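Local coordinates for outer membrane protein (Bartonella henselae, PDB 2FI9) that is of unknown function, is named an outer membrane protein and belongs to the DUF498/DUF598 family, at residues 13-18 / 118-123; 24-29 / 35-40; 61-66 / 88-93; 47-52 / 56-61. One frame throughout, in Å; residues are numbered along the deposited sequence.

Contact 1: residues 13-18 / 118-123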
loop_
_atom_site.group_PDB
_atom_site.type_symbol
_atom_site.label_atom_id
_atom_site.label_comp_id
_atom_site.label_asym_id
_atom_site.label_seq_id
_atom_site.Cartn_x
_atom_site.Cartn_y
_atom_site.Cartn_z
ATOM N N PRO A 13 3.109 8.136 12.287
ATOM C CA PRO A 13 2.341 7.196 13.100
ATOM C C PRO A 13 0.858 7.021 12.732
ATOM O O PRO A 13 0.068 6.582 13.572
ATOM C CB PRO A 13 2.455 7.809 14.506
ATOM C CG PRO A 13 2.461 9.267 14.242
ATOM C CD PRO A 13 3.118 9.481 12.887
ATOM N N GLY A 14 0.478 7.380 11.511
ATOM C CA GLY A 14 -0.879 7.156 11.023
ATOM C C GLY A 14 -0.889 7.282 9.509
ATOM O O GLY A 14 0.158 7.501 8.900
ATOM N N ARG A 15 -2.059 7.162 8.899
ATOM C CA ARG A 15 -2.181 7.380 7.451
ATOM C C ARG A 15 -2.220 8.871 7.136
ATOM O O ARG A 15 -2.700 9.658 7.940
ATOM C CB ARG A 15 -3.447 6.721 6.928
ATOM C CG ARG A 15 -3.360 5.209 6.897
ATOM C CD ARG A 15 -4.725 4.577 6.793
ATOM N NE ARG A 15 -5.540 4.845 7.981
ATOM C CZ ARG A 15 -6.802 4.452 8.114
ATOM N NH1 ARG A 15 -7.402 3.773 7.131
ATOM N NH2 ARG A 15 -7.463 4.731 9.228
ATOM N N ALA A 16 -1.729 9.245 5.960
ATOM C CA ALA A 16 -1.790 10.628 5.467
ATOM C C ALA A 16 -1.976 10.556 3.961
ATOM O O ALA A 16 -1.588 9.571 3.356
ATOM C CB ALA A 16 -0.494 11.365 5.791
ATOM N N PRO A 17 -2.551 11.601 3.337
ATOM C CA PRO A 17 -2.534 11.541 1.867
ATOM C C PRO A 17 -1.098 11.441 1.349
ATOM O O PRO A 17 -0.177 12.002 1.960
ATOM C CB PRO A 17 -3.157 12.874 1.434
ATOM C CG PRO A 17 -3.837 13.420 2.648
ATOM C CD PRO A 17 -3.237 12.787 3.863
ATOM N N ILE A 18 -0.916 10.716 0.252
ATOM C CA ILE A 18 0.378 10.639 -0.416
ATOM C C ILE A 18 0.388 11.756 -1.460
ATOM O O ILE A 18 -0.364 11.704 -2.445
ATOM C CB ILE A 18 0.611 9.242 -1.064
ATOM C CG1 ILE A 18 0.500 8.111 -0.035
ATOM C CG2 ILE A 18 1.955 9.182 -1.808
ATOM C CD1 ILE A 18 1.247 8.318 1.264
ATOM N N ARG A 118 -12.631 5.687 4.867
ATOM C CA ARG A 118 -12.752 4.233 4.685
ATOM C C ARG A 118 -11.584 3.569 5.407
ATOM O O ARG A 118 -10.507 4.170 5.524
ATOM C CB ARG A 118 -12.722 3.859 3.199
ATOM C CG ARG A 118 -13.575 4.747 2.264
ATOM C CD ARG A 118 -15.077 4.741 2.590
ATOM N NE ARG A 118 -15.600 3.377 2.601
ATOM C CZ ARG A 118 -15.994 2.703 1.525
ATOM N NH1 ARG A 118 -16.431 1.458 1.650
ATOM N NH2 ARG A 118 -15.938 3.258 0.318
ATOM N N ALA A 119 -11.792 2.342 5.890
ATOM C CA ALA A 119 -10.713 1.552 6.491
ATOM C C ALA A 119 -9.787 1.020 5.380
ATOM O O ALA A 119 -9.778 -0.173 5.077
ATOM C CB ALA A 119 -11.288 0.396 7.355
ATOM N N VAL A 120 -9.010 1.924 4.786
ATOM C CA VAL A 120 -8.180 1.619 3.620
ATOM C C VAL A 120 -6.698 1.567 3.984
ATOM O O VAL A 120 -6.209 2.344 4.844
ATOM C CB VAL A 120 -8.426 2.661 2.474
ATOM C CG1 VAL A 120 -7.979 4.040 2.885
ATOM C CG2 VAL A 120 -7.771 2.220 1.127
ATOM N N ALA A 121 -6.001 0.641 3.334
ATOM C CA ALA A 121 -4.567 0.477 3.461
ATOM C C ALA A 121 -4.003 0.467 2.057
ATOM O O ALA A 121 -4.721 0.181 1.102
ATOM C CB ALA A 121 -4.229 -0.849 4.186
ATOM N N ALA A 122 -2.717 0.766 1.924
ATOM C CA ALA A 122 -2.047 0.692 0.625
ATOM C C ALA A 122 -0.650 0.105 0.763
ATOM O O ALA A 122 0.063 0.405 1.721
ATOM C CB ALA A 122 -1.967 2.080 0.001
ATOM N N LEU A 123 -0.268 -0.741 -0.194
ATOM C CA LEU A 123 1.093 -1.191 -0.330
ATOM C C LEU A 123 1.564 -0.607 -1.637
ATOM O O LEU A 123 0.973 -0.878 -2.675
ATOM C CB LEU A 123 1.140 -2.719 -0.391
ATOM C CG LEU A 123 2.505 -3.361 -0.650
ATOM C CD1 LEU A 123 3.549 -2.895 0.328
ATOM C CD2 LEU A 123 2.405 -4.903 -0.597
#
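Val120 O accepts the hydrogen bond that joins the two segments, donated by Arg15 NH1 at 2.9 Å with an N-H...O angle of 155°. Two measures describe the approach. The donor is tilted 18° from the carbonyl plane, and the oxygen lies close to the plane of the guanidinium, at its edge. The bend at chi3 (-65°) turns the Arg15 guanidinium toward the strand; CD, placed by the torsions before it, lies 3.3 Å from Val120 O. Arg118 O stands 3.5 Å from Arg15 NH1 in an oblique position, a proximity and not a hydrogen bond. Val120 N is 3.4 Å from NH1, but both atoms are donors, and Val120 N turns instead to Arg118 O in a weak bond of 2.8 Å. That weak bond closes an inverse gamma turn centred on Ala119, just where the chain enters strand 120-124. The strand is the middle one of the five-stranded mixed sheet: Ala121 pairs with Val71 and Leu73 on one flank, and Ala122 pairs with Cys39 on the other. Helix 103-115 borders the contact, with Leu114 touching Arg15 and Leu113 touching Val120. The segment 13-18, which has no regular structure of its own, is therefore joined to the strand by one long polar side chain. With one carbonyl bonded and a second nearby, the guanidinium charge probably gains some stabilisation from these backbone dipoles.

Contact 2: residues 24-29 / 35-40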
loop_
_atom_site.group_PDB
_atom_site.type_symbol
_atom_site.label_atom_id
_atom_site.label_comp_id
_atom_site.label_asym_id
_atom_site.label_seq_id
_atom_site.Cartn_x
_atom_site.Cartn_y
_atom_site.Cartn_z
ATOM N N GLY A 24 11.682 7.100 -7.368
ATOM C CA GLY A 24 11.993 6.010 -6.458
ATOM C C GLY A 24 11.435 6.216 -5.056
ATOM O O GLY A 24 11.884 5.576 -4.101
ATOM N N GLY A 25 10.457 7.101 -4.915
ATOM C CA GLY A 25 9.846 7.261 -3.617
ATOM C C GLY A 25 8.508 7.959 -3.562
ATOM O O GLY A 25 7.728 7.967 -4.529
ATOM N N PHE A 26 8.259 8.562 -2.406
ATOM C CA PHE A 26 6.973 9.164 -2.106
ATOM C C PHE A 26 7.168 10.404 -1.271
ATOM O O PHE A 26 8.165 10.533 -0.535
ATOM C CB PHE A 26 6.073 8.162 -1.362
ATOM C CG PHE A 26 5.761 6.936 -2.166
ATOM C CD1 PHE A 26 4.766 6.956 -3.149
ATOM C CD2 PHE A 26 6.485 5.762 -1.964
ATOM C CE1 PHE A 26 4.482 5.809 -3.916
ATOM C CE2 PHE A 26 6.224 4.633 -2.713
ATOM C CZ PHE A 26 5.219 4.650 -3.709
ATOM N N ARG A 27 6.209 11.313 -1.388
ATOM C CA ARG A 27 6.149 12.479 -0.506
ATOM C C ARG A 27 4.833 12.453 0.253
ATOM O O ARG A 27 3.773 12.239 -0.333
ATOM C CB ARG A 27 6.276 13.785 -1.289
ATOM C CG ARG A 27 7.508 13.874 -2.174
ATOM C CD ARG A 27 7.550 15.219 -2.864
ATOM N NE ARG A 27 7.941 16.243 -1.902
ATOM C CZ ARG A 27 7.483 17.489 -1.869
ATOM N NH1 ARG A 27 7.934 18.308 -0.937
ATOM N NH2 ARG A 27 6.583 17.919 -2.747
ATOM N N PHE A 28 4.908 12.653 1.563
ATOM C CA PHE A 28 3.724 12.652 2.413
ATOM C C PHE A 28 4.023 13.390 3.708
ATOM O O PHE A 28 5.148 13.318 4.219
ATOM C CB PHE A 28 3.288 11.217 2.739
ATOM C CG PHE A 28 4.401 10.347 3.259
ATOM C CD1 PHE A 28 4.626 10.228 4.632
ATOM C CD2 PHE A 28 5.218 9.638 2.377
ATOM C CE1 PHE A 28 5.648 9.415 5.127
ATOM C CE2 PHE A 28 6.251 8.830 2.864
ATOM C CZ PHE A 28 6.462 8.724 4.251
ATOM N N ALA A 29 3.021 14.101 4.229
ATOM C CA ALA A 29 3.132 14.694 5.561
ATOM C C ALA A 29 4.371 15.593 5.662
ATOM O O ALA A 29 5.085 15.589 6.681
ATOM C CB ALA A 29 3.182 13.573 6.613
ATOM N N GLY A 35 12.023 4.768 -1.443
ATOM C CA GLY A 35 11.666 3.360 -1.327
ATOM C C GLY A 35 10.168 3.109 -1.309
ATOM O O GLY A 35 9.351 4.047 -1.318
ATOM N N SER A 36 9.813 1.826 -1.309
ATOM C CA SER A 36 8.424 1.411 -1.288
ATOM C C SER A 36 7.845 1.585 0.117
ATOM O O SER A 36 8.586 1.572 1.113
ATOM C CB SER A 36 8.318 -0.042 -1.727
ATOM O OG SER A 36 8.792 -0.196 -3.067
ATOM N N ILE A 37 6.530 1.762 0.200
ATOM C CA ILE A 37 5.890 2.013 1.496
ATOM C C ILE A 37 4.621 1.201 1.663
ATOM O O ILE A 37 3.971 0.801 0.684
ATOM C CB ILE A 37 5.576 3.527 1.737
ATOM C CG1 ILE A 37 4.680 4.100 0.628
ATOM C CG2 ILE A 37 6.861 4.314 1.869
ATOM C CD1 ILE A 37 4.091 5.474 0.964
ATOM N N ILE A 38 4.291 0.941 2.913
ATOM C CA ILE A 38 2.996 0.411 3.266
ATOM C C ILE A 38 2.302 1.443 4.193
ATOM O O ILE A 38 2.940 2.023 5.057
ATOM C CB ILE A 38 3.139 -0.984 3.900
ATOM C CG1 ILE A 38 1.835 -1.760 3.782
ATOM C CG2 ILE A 38 3.627 -0.921 5.346
ATOM C CD1 ILE A 38 2.040 -3.242 3.984
ATOM N N CYS A 39 1.019 1.690 3.957
ATOM C CA CYS A 39 0.267 2.709 4.661
ATOM C C CYS A 39 -0.884 2.008 5.328
ATOM O O CYS A 39 -1.785 1.506 4.659
ATOM C CB CYS A 39 -0.286 3.740 3.672
ATOM S SG CYS A 39 0.947 4.470 2.586
ATOM N N ILE A 40 -0.843 1.939 6.646
ATOM C CA ILE A 40 -1.842 1.190 7.403
ATOM C C ILE A 40 -2.289 2.057 8.597
ATOM O O ILE A 40 -1.687 3.102 8.853
ATOM C CB ILE A 40 -1.283 -0.196 7.820
ATOM C CG1 ILE A 40 0.056 -0.027 8.555
ATOM C CG2 ILE A 40 -1.092 -1.056 6.586
ATOM C CD1 ILE A 40 0.663 -1.335 9.068
#
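Phe26 and Ile37 meet at the junction of two sheets, the three-stranded antiparallel meander that holds strand 25-28 and the five-stranded mixed sheet that holds strand 36-40. The strands are not paired with each other: their axes approach to 7.3 Å at an angle of 43°, so the contact between them is made largely by side chains. The tight part is the Phe26 ring on Ile37. Ile37 CD1 lies over one ring face, 4.2 Å from the Phe26 centroid and 28° off the normal, a CH-pi contact, while Ile37 CG1 comes to 3.6 Å from Phe26 CD2. A chi1 of 57° sets CG1 of Ile37 between its backbone N and carbonyl carbon, and from there the chain runs across the ring. Leu124 of strand 120-124 touches both side chains, and Ile18 adds to the packing around the two phenylalanines. Phe28 is held more loosely, its CE2 being 4.4 Å from Ile37 CD1 in an oblique approach. The more open side is at Gly24 and Gly35, both partly exposed, where the chains come close enough for a backbone bond: Gly35 N donates to Gly24 O at 2.8 Å, in the carbonyl plane. Just inside it, Gly35 O is buried without a hydrogen-bond partner in the model; it lies near the plane of the Phe26 ring, at the edge, 3.4 Å from CD2 and 3.5 Å from CE2 of that residue.

Contact 3: residues 61-66 / 88-93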
loop_
_atom_site.group_PDB
_atom_site.type_symbol
_atom_site.label_atom_id
_atom_site.label_comp_id
_atom_site.label_asym_id
_atom_site.label_seq_id
_atom_site.Cartn_x
_atom_site.Cartn_y
_atom_site.Cartn_z
ATOM N N ARG A 61 2.343 -6.754 7.796
ATOM C CA ARG A 61 1.781 -5.729 8.681
ATOM C C ARG A 61 0.287 -5.512 8.435
ATOM O O ARG A 61 -0.472 -5.206 9.380
ATOM C CB ARG A 61 2.531 -4.408 8.550
ATOM C CG ARG A 61 3.792 -4.326 9.381
ATOM C CD ARG A 61 4.368 -2.913 9.303
ATOM N NE ARG A 61 5.624 -2.767 10.036
ATOM C CZ ARG A 61 5.720 -2.509 11.343
ATOM N NH1 ARG A 61 4.633 -2.374 12.102
ATOM N NH2 ARG A 61 6.916 -2.376 11.903
ATOM N N VAL A 62 -0.118 -5.659 7.169
ATOM C CA VAL A 62 -1.522 -5.566 6.789
ATOM C C VAL A 62 -2.307 -6.700 7.437
ATOM O O VAL A 62 -3.347 -6.465 8.054
ATOM C CB VAL A 62 -1.705 -5.599 5.258
ATOM C CG1 VAL A 62 -3.176 -5.734 4.880
ATOM C CG2 VAL A 62 -1.142 -4.357 4.656
ATOM N N LEU A 63 -1.803 -7.923 7.314
ATOM C CA LEU A 63 -2.483 -9.067 7.893
ATOM C C LEU A 63 -2.622 -8.863 9.410
ATOM O O LEU A 63 -3.680 -9.108 9.996
ATOM C CB LEU A 63 -1.725 -10.365 7.568
ATOM C CG LEU A 63 -1.671 -10.699 6.058
ATOM C CD1 LEU A 63 -0.814 -11.928 5.810
ATOM C CD2 LEU A 63 -3.067 -10.912 5.457
ATOM N N GLU A 64 -1.551 -8.397 10.033
ATOM C CA GLU A 64 -1.512 -8.244 11.486
ATOM C C GLU A 64 -2.491 -7.181 12.002
ATOM O O GLU A 64 -2.948 -7.249 13.146
ATOM C CB GLU A 64 -0.080 -7.922 11.932
ATOM C CG GLU A 64 0.906 -9.104 11.749
ATOM C CD GLU A 64 2.383 -8.670 11.784
ATOM O OE1 GLU A 64 2.664 -7.546 12.258
ATOM O OE2 GLU A 64 3.265 -9.454 11.364
ATOM N N GLU A 65 -2.804 -6.198 11.159
ATOM C CA GLU A 65 -3.715 -5.116 11.529
ATOM C C GLU A 65 -5.066 -5.262 10.825
ATOM O O GLU A 65 -5.802 -4.282 10.666
ATOM C CB GLU A 65 -3.089 -3.767 11.178
ATOM C CG GLU A 65 -1.839 -3.466 11.954
ATOM C CD GLU A 65 -1.406 -2.005 11.856
ATOM O OE1 GLU A 65 -2.229 -1.111 11.516
ATOM O OE2 GLU A 65 -0.218 -1.759 12.128
ATOM N N SER A 66 -5.408 -6.490 10.452
ATOM C CA SER A 66 -6.574 -6.741 9.592
ATOM C C SER A 66 -7.895 -6.364 10.270
ATOM O O SER A 66 -8.872 -6.062 9.598
ATOM C CB SER A 66 -6.602 -8.191 9.127
ATOM O OG SER A 66 -6.737 -9.080 10.224
ATOM N N ARG A 88 -3.493 -13.874 -2.282
ATOM C CA ARG A 88 -4.948 -13.812 -2.418
ATOM C C ARG A 88 -5.613 -14.612 -1.302
ATOM O O ARG A 88 -6.547 -14.123 -0.667
ATOM C CB ARG A 88 -5.401 -14.304 -3.808
ATOM C CG ARG A 88 -4.905 -13.405 -4.965
ATOM C CD ARG A 88 -5.592 -13.690 -6.282
ATOM N NE ARG A 88 -5.603 -15.100 -6.651
ATOM C CZ ARG A 88 -4.800 -15.658 -7.559
ATOM N NH1 ARG A 88 -3.896 -14.922 -8.213
ATOM N NH2 ARG A 88 -4.902 -16.962 -7.829
ATOM N N VAL A 89 -5.102 -15.823 -1.052
ATOM C CA VAL A 89 -5.545 -16.668 0.067
ATOM C C VAL A 89 -5.391 -15.988 1.436
ATOM O O VAL A 89 -6.355 -15.908 2.197
ATOM C CB VAL A 89 -4.819 -18.040 0.057
ATOM C CG1 VAL A 89 -5.214 -18.898 1.258
ATOM C CG2 VAL A 89 -5.157 -18.784 -1.234
ATOM N N LEU A 90 -4.186 -15.526 1.756
ATOM C CA LEU A 90 -3.932 -14.864 3.048
ATOM C C LEU A 90 -4.861 -13.667 3.283
ATOM O O LEU A 90 -5.436 -13.515 4.372
ATOM C CB LEU A 90 -2.475 -14.416 3.122
ATOM C CG LEU A 90 -1.403 -15.510 3.178
ATOM C CD1 LEU A 90 -0.057 -14.929 2.760
ATOM C CD2 LEU A 90 -1.326 -16.127 4.550
ATOM N N LEU A 91 -5.001 -12.813 2.271
ATOM C CA LEU A 91 -5.873 -11.633 2.383
ATOM C C LEU A 91 -7.338 -12.050 2.558
ATOM O O LEU A 91 -8.073 -11.504 3.399
ATOM C CB LEU A 91 -5.680 -10.709 1.189
ATOM C CG LEU A 91 -4.330 -9.982 1.223
ATOM C CD1 LEU A 91 -3.942 -9.422 -0.161
ATOM C CD2 LEU A 91 -4.302 -8.896 2.365
ATOM N N TRP A 92 -7.752 -13.057 1.785
ATOM C CA TRP A 92 -9.096 -13.604 1.898
ATOM C C TRP A 92 -9.391 -14.129 3.301
ATOM O O TRP A 92 -10.475 -13.893 3.829
ATOM C CB TRP A 92 -9.302 -14.712 0.843
ATOM C CG TRP A 92 -10.668 -15.335 0.858
ATOM C CD1 TRP A 92 -11.729 -14.999 0.068
ATOM C CD2 TRP A 92 -11.116 -16.410 1.694
ATOM N NE1 TRP A 92 -12.808 -15.790 0.361
ATOM C CE2 TRP A 92 -12.461 -16.665 1.357
ATOM C CE3 TRP A 92 -10.505 -17.188 2.693
ATOM C CZ2 TRP A 92 -13.213 -17.664 1.980
ATOM C CZ3 TRP A 92 -11.255 -18.176 3.328
ATOM C CH2 TRP A 92 -12.597 -18.411 2.960
ATOM N N GLU A 93 -8.428 -14.838 3.895
ATOM C CA GLU A 93 -8.569 -15.399 5.247
ATOM C C GLU A 93 -8.808 -14.329 6.305
ATOM O O GLU A 93 -9.360 -14.607 7.354
ATOM C CB GLU A 93 -7.308 -16.153 5.654
ATOM C CG GLU A 93 -7.005 -17.396 4.865
ATOM C CD GLU A 93 -5.688 -18.044 5.283
ATOM O OE1 GLU A 93 -4.937 -17.459 6.100
ATOM O OE2 GLU A 93 -5.398 -19.147 4.790
#
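Leu63 of helix 60-64 and Leu91 of helix 85-93 bring the two backbones nearest, with their CA atoms 7.0 Å apart, a spacing bridged mainly by side chains. Leu63 does most of the touching and divides its two methyls. CD1 of Leu63 rests on Leu90 CB at 4.0 Å, whereas CD2 of Leu63 meets CD2 of Leu91 at 3.9 Å and also approaches the backbone at Leu90 O, 3.7 Å away. The side chain of Leu63 crosses those of Leu90 and Leu91 at about a right angle in both cases. Its CG is anti to the carbonyl carbon (chi1 -64°) and chi2 is extended, which carries the branch across to the other helix although the CB starts off to one side. The helices lie next to each other on one face of the five-stranded sheet, the face opposite helix 103-115: in strand 120-124 Val120 and Ala122 touch that helix, whereas Leu123 points to the other side and touches Ile59. Val62 packs on Ile38, Ile40 and Leu72, and Leu91 also reaches Leu72. Deeper in this layer, CG1 of Val62 faces CD2 of Leu91 at 4.2 Å in an oblique crossing. Leu63 and Leu90 remain partly exposed at the outer side. Where helix 60-64 ends, Leu63 O accepts Ser66 N at 3.2 Å and, weakly, Ser66 OG at 3.1 Å.

Contact 4: residues 47-52 / 56-61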
loop_
_atom_site.group_PDB
_atom_site.type_symbol
_atom_site.label_atom_id
_atom_site.label_comp_id
_atom_site.label_asym_id
_atom_site.label_seq_id
_atom_site.Cartn_x
_atom_site.Cartn_y
_atom_site.Cartn_z
ATOM N N ILE A 47 9.101 -0.425 3.282
ATOM C CA ILE A 47 9.298 -1.846 3.061
ATOM C C ILE A 47 10.256 -2.045 1.894
ATOM O O ILE A 47 10.221 -1.322 0.890
ATOM C CB ILE A 47 7.986 -2.621 2.823
ATOM C CG1 ILE A 47 7.044 -1.829 1.938
ATOM C CG2 ILE A 47 7.310 -2.958 4.161
ATOM C CD1 ILE A 47 6.177 -2.681 1.099
ATOM N N ASP A 48 11.122 -3.032 2.044
ATOM C CA ASP A 48 12.176 -3.262 1.093
ATOM C C ASP A 48 11.702 -4.201 0.002
ATOM O O ASP A 48 12.061 -5.375 -0.001
ATOM C CB ASP A 48 13.386 -3.847 1.800
ATOM C CG ASP A 48 14.657 -3.676 1.000
ATOM O OD1 ASP A 48 14.756 -2.693 0.222
ATOM O OD2 ASP A 48 15.562 -4.528 1.157
ATOM N N MET A 49 10.883 -3.688 -0.912
ATOM C CA MET A 49 10.449 -4.472 -2.069
ATOM C C MET A 49 11.563 -4.463 -3.135
ATOM O O MET A 49 12.024 -3.404 -3.542
ATOM C CB MET A 49 9.137 -3.913 -2.645
ATOM C CG MET A 49 7.907 -4.058 -1.741
ATOM S SD MET A 49 6.411 -3.251 -2.389
ATOM C CE MET A 49 5.875 -4.536 -3.516
ATOM N N THR A 50 12.013 -5.634 -3.565
ATOM C CA THR A 50 12.987 -5.707 -4.674
ATOM C C THR A 50 12.297 -5.614 -6.032
ATOM O O THR A 50 12.946 -5.434 -7.077
ATOM C CB THR A 50 13.752 -7.024 -4.671
ATOM O OG1 THR A 50 12.812 -8.097 -4.819
ATOM C CG2 THR A 50 14.559 -7.180 -3.395
ATOM N N GLY A 51 10.982 -5.772 -6.002
ATOM C CA GLY A 51 10.192 -5.839 -7.217
ATOM C C GLY A 51 8.745 -5.512 -6.956
ATOM O O GLY A 51 8.304 -5.521 -5.808
ATOM N N PRO A 52 7.998 -5.223 -8.028
ATOM C CA PRO A 52 6.627 -4.735 -7.937
ATOM C C PRO A 52 5.581 -5.752 -7.461
ATOM O O PRO A 52 4.474 -5.344 -7.099
ATOM C CB PRO A 52 6.334 -4.277 -9.363
ATOM C CG PRO A 52 7.228 -5.084 -10.201
ATOM C CD PRO A 52 8.467 -5.296 -9.425
ATOM N N GLN A 56 4.685 -12.431 0.746
ATOM C CA GLN A 56 3.985 -12.650 2.007
ATOM C C GLN A 56 4.501 -11.719 3.109
ATOM O O GLN A 56 3.704 -11.101 3.818
ATOM C CB GLN A 56 4.052 -14.135 2.388
ATOM C CG GLN A 56 3.366 -15.007 1.314
ATOM C CD GLN A 56 3.606 -16.505 1.445
ATOM O OE1 GLN A 56 3.796 -17.030 2.547
ATOM N NE2 GLN A 56 3.566 -17.203 0.309
ATOM N N GLU A 57 5.822 -11.579 3.222
ATOM C CA GLU A 57 6.436 -10.606 4.138
ATOM C C GLU A 57 5.963 -9.170 3.906
ATOM O O GLU A 57 5.652 -8.433 4.858
ATOM C CB GLU A 57 7.947 -10.615 3.976
ATOM C CG GLU A 57 8.682 -11.505 4.939
ATOM C CD GLU A 57 10.108 -11.016 5.179
ATOM O OE1 GLU A 57 10.906 -11.785 5.766
ATOM O OE2 GLU A 57 10.436 -9.870 4.777
ATOM N N ASP A 58 5.930 -8.763 2.644
ATOM C CA ASP A 58 5.505 -7.413 2.295
ATOM C C ASP A 58 4.176 -7.020 2.921
ATOM O O ASP A 58 3.982 -5.852 3.292
ATOM C CB ASP A 58 5.429 -7.237 0.781
ATOM C CG ASP A 58 6.785 -7.219 0.142
ATOM O OD1 ASP A 58 7.781 -7.034 0.870
ATOM O OD2 ASP A 58 6.868 -7.397 -1.085
ATOM N N ILE A 59 3.265 -7.985 3.017
ATOM C CA ILE A 59 1.908 -7.694 3.471
ATOM C C ILE A 59 1.664 -8.101 4.939
ATOM O O ILE A 59 0.555 -7.962 5.457
ATOM C CB ILE A 59 0.827 -8.324 2.532
ATOM C CG1 ILE A 59 0.864 -9.859 2.591
ATOM C CG2 ILE A 59 0.994 -7.819 1.091
ATOM C CD1 ILE A 59 -0.460 -10.518 2.204
ATOM N N SER A 60 2.710 -8.584 5.596
ATOM C CA SER A 60 2.602 -9.061 6.975
ATOM C C SER A 60 2.004 -8.035 7.951
ATOM O O SER A 60 1.217 -8.399 8.815
ATOM C CB SER A 60 3.961 -9.554 7.485
ATOM O OG SER A 60 4.932 -8.529 7.392
ATOM N N ARG A 61 2.343 -6.754 7.796
ATOM C CA ARG A 61 1.781 -5.729 8.681
ATOM C C ARG A 61 0.287 -5.512 8.435
ATOM O O ARG A 61 -0.472 -5.206 9.380
ATOM C CB ARG A 61 2.531 -4.408 8.550
ATOM C CG ARG A 61 3.792 -4.326 9.381
ATOM C CD ARG A 61 4.368 -2.913 9.303
ATOM N NE ARG A 61 5.624 -2.767 10.036
ATOM C CZ ARG A 61 5.720 -2.509 11.343
ATOM N NH1 ARG A 61 4.633 -2.374 12.102
ATOM N NH2 ARG A 61 6.916 -2.376 11.903
#
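The loop that follows strand 43-47 meets the turn leading into helix 60-64, where Met49 and Asp58 come together on the protein surface. Met49 CG lies 3.6 Å from Asp58 OD2 and 3.8 Å from Asp58 CG, the carboxylate carbon, and the two side chains cross at a slant. A bend at chi3 (82°) brings the end of the methionine round, so that its CE also stands 3.9 Å from Asp58 OD2. Ile47 approaches more distantly, its CD1 being 4.4 Å from Asp58 O, although the CA atoms of Ile47 and Asp58 are the nearest pair between the segments. On the loop side, a weak bond from Met49 N to Ile47 O closes an inverse gamma turn at Asp48, which redirects the chain after the strand. On the helix side, Glu57 O accepts twice from one residue: Ser60 OG at 2.6 Å, in the carbonyl plane and on a lone pair, and Ser60 N at 3.0 Å. Leu123 of strand 120-124 touches Ile47, Met49, Asp58 and Ile59, and so joins both segments to the sheet. Asp58 OD2 takes its hydrogen bond from Thr55 N, just ahead of the segment. The carboxylate thus has its polar need partly met by its own turn, and what it offers the methionine is van der Waals contact, with probably little electrostatic gain.

How the contacts relate
From the N terminus, segment 13-18 opens the widest loop, which contact 1 closes only at 118-123; the other three contacts all fall within it and none crosses another. They follow in series. Contact 2 closes first, round the strand 31-34, and joins the small antiparallel sheet to the mixed one. Contact 4 comes next, closing a short loop of three residues, and shares Arg61 with contact 3, which spans strand 71-75 and pairs the two helices. Ala122 O to Cys39 N, a probable hydrogen bond of 2.8 Å, connects contacts 1 and 2, while Ser36 O to Ile47 N at 3.0 Å probably does so for contacts 2 and 4.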